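Local coordinates for protein farnesyl pyrophosphate synthetase (Staphylococcus aureus, PDB 5H9D) that probably elongates prenyl diphosphates to heptaprenyl diphosphate as a magnesium-dependent trans-prenyltransferase of the FPP/GGPP synthase family, at residues K188-K193 / S296-G301. Residues are numbered along the deposited sequence; the frame is centred on the assembly and turned at random.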
# COMPACT_ATOMS: atom_id res chain seq x y z
N LYS A 188 -26.32 -6.20 -6.85
CA LYS A 188 -26.27 -5.72 -5.48
C LYS A 188 -26.04 -6.81 -4.43
O LYS A 188 -25.11 -6.72 -3.64
CB LYS A 188 -27.55 -4.95 -5.14
CG LYS A 188 -27.60 -4.39 -3.70
CD LYS A 188 -29.04 -4.09 -3.20
CE LYS A 188 -29.70 -2.94 -3.98
NZ LYS A 188 -31.10 -2.69 -3.54
N GLU A 189 -26.88 -7.85 -4.44
CA GLU A 189 -26.78 -8.95 -3.46
C GLU A 189 -25.55 -9.80 -3.55
O GLU A 189 -24.85 -9.99 -2.56
CB GLU A 189 -28.00 -9.85 -3.54
CG GLU A 189 -29.04 -9.49 -2.52
CD GLU A 189 -28.48 -9.50 -1.11
OE1 GLU A 189 -28.10 -10.60 -0.62
OE2 GLU A 189 -28.41 -8.41 -0.49
N THR A 190 -25.29 -10.34 -4.73
CA THR A 190 -24.12 -11.17 -4.95
C THR A 190 -22.85 -10.41 -4.58
O THR A 190 -21.94 -10.96 -3.98
CB THR A 190 -24.06 -11.67 -6.42
OG1 THR A 190 -24.37 -10.58 -7.30
CG2 THR A 190 -25.08 -12.79 -6.63
N VAL A 191 -22.80 -9.12 -4.93
CA VAL A 191 -21.65 -8.28 -4.61
C VAL A 191 -21.58 -8.10 -3.10
O VAL A 191 -20.54 -8.33 -2.47
CB VAL A 191 -21.74 -6.87 -5.29
CG1 VAL A 191 -20.58 -6.00 -4.84
CG2 VAL A 191 -21.72 -7.02 -6.80
N ARG A 192 -22.70 -7.68 -2.51
CA ARG A 192 -22.75 -7.49 -1.07
C ARG A 192 -22.35 -8.81 -0.42
O ARG A 192 -21.66 -8.83 0.60
CB ARG A 192 -24.15 -7.07 -0.64
CG ARG A 192 -24.17 -5.85 0.27
CD ARG A 192 -23.57 -6.15 1.64
NE ARG A 192 -24.59 -6.52 2.62
CZ ARG A 192 -25.36 -7.61 2.57
NH1 ARG A 192 -25.25 -8.49 1.57
NH2 ARG A 192 -26.24 -7.83 3.54
N LYS A 193 -22.76 -9.91 -1.04
CA LYS A 193 -22.44 -11.23 -0.52
C LYS A 193 -20.92 -11.47 -0.58
O LYS A 193 -20.31 -11.90 0.40
CB LYS A 193 -23.16 -12.30 -1.34
CG LYS A 193 -23.50 -13.52 -0.55
CD LYS A 193 -24.55 -13.16 0.47
CE LYS A 193 -25.94 -12.93 -0.20
NZ LYS A 193 -26.49 -14.18 -0.86
N SER A 296 -22.56 -20.60 0.68
CA SER A 296 -23.60 -21.56 0.39
C SER A 296 -24.79 -20.87 -0.22
O SER A 296 -25.36 -21.35 -1.18
CB SER A 296 -23.98 -22.27 1.67
OG SER A 296 -22.82 -22.90 2.20
N GLU A 297 -25.13 -19.71 0.31
CA GLU A 297 -26.24 -18.95 -0.22
C GLU A 297 -25.99 -18.46 -1.65
O GLU A 297 -26.76 -17.65 -2.18
CB GLU A 297 -26.54 -17.79 0.73
CG GLU A 297 -27.11 -18.27 2.07
CD GLU A 297 -27.14 -17.19 3.15
OE1 GLU A 297 -27.40 -16.00 2.84
OE2 GLU A 297 -26.91 -17.56 4.33
N LEU A 298 -24.93 -18.94 -2.29
CA LEU A 298 -24.62 -18.54 -3.67
C LEU A 298 -24.96 -19.68 -4.65
O LEU A 298 -24.94 -20.85 -4.29
CB LEU A 298 -23.12 -18.20 -3.82
CG LEU A 298 -22.53 -16.85 -3.40
CD1 LEU A 298 -21.01 -16.97 -3.30
CD2 LEU A 298 -22.91 -15.75 -4.40
N PRO A 299 -25.27 -19.34 -5.92
CA PRO A 299 -25.61 -20.33 -6.95
C PRO A 299 -24.60 -21.48 -7.13
O PRO A 299 -23.39 -21.27 -7.23
CB PRO A 299 -25.74 -19.48 -8.22
CG PRO A 299 -24.90 -18.29 -7.93
CD PRO A 299 -25.23 -17.99 -6.50
N ASP A 300 -25.13 -22.70 -7.20
CA ASP A 300 -24.33 -23.91 -7.38
C ASP A 300 -23.66 -23.95 -8.74
O ASP A 300 -24.24 -23.53 -9.74
CB ASP A 300 -25.20 -25.15 -7.21
CG ASP A 300 -25.84 -25.22 -5.85
OD1 ASP A 300 -25.16 -25.68 -4.90
OD2 ASP A 300 -27.01 -24.79 -5.71
N GLY A 301 -22.44 -24.48 -8.76
CA GLY A 301 -21.68 -24.55 -9.99
C GLY A 301 -20.22 -24.75 -9.63
O GLY A 301 -19.92 -24.92 -8.44
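K193 and T190, one turn apart on helix 188-215, meet L298 and E297 in the loop that follows helix 276-296. The more enclosed part is apolar: the methyl CG2 of T190 lies 4.3 Å from CD2 of L298, and CG of K193 passes CG of the same leucine at 4.5 Å. The isobutyl group of L298, buried whereas E297 is exposed, rests against the first turns of the helix, its side chain extending on to L194 and I197. The hydroxyl of T190 takes no part, being hydrogen-bonded to the carbonyl of D187.

Toward solvent the contact is polar, with charges near one another but no salt bridge across it. The side chain of K193 bends at chi2, chi3 and chi4, all near +60°, which carries its ammonium group to the loop backbone. NZ of K193 stops 3.7 Å from the carbonyl O of E297 and 3.9 Å from CB of that residue, where the two side chains cross at about a right angle. The carboxylate of E297 stays farther off, with OE1 4.2 Å from NZ of K193. On its own helix K193 has a long salt bridge from NZ to OE1 of E189 (3.9 Å). E189 also lies near R192, at a long distance, so K193 belongs to a salt-bridge network, and E297 probably adds only a weaker, longer-range attraction.

In the all-alpha fold of the polyprenyl synthetase family, the contact packs the beginning of helix 188-215 against the connection between helices 276-296 and 302-315, while V191 touches helix 158-183.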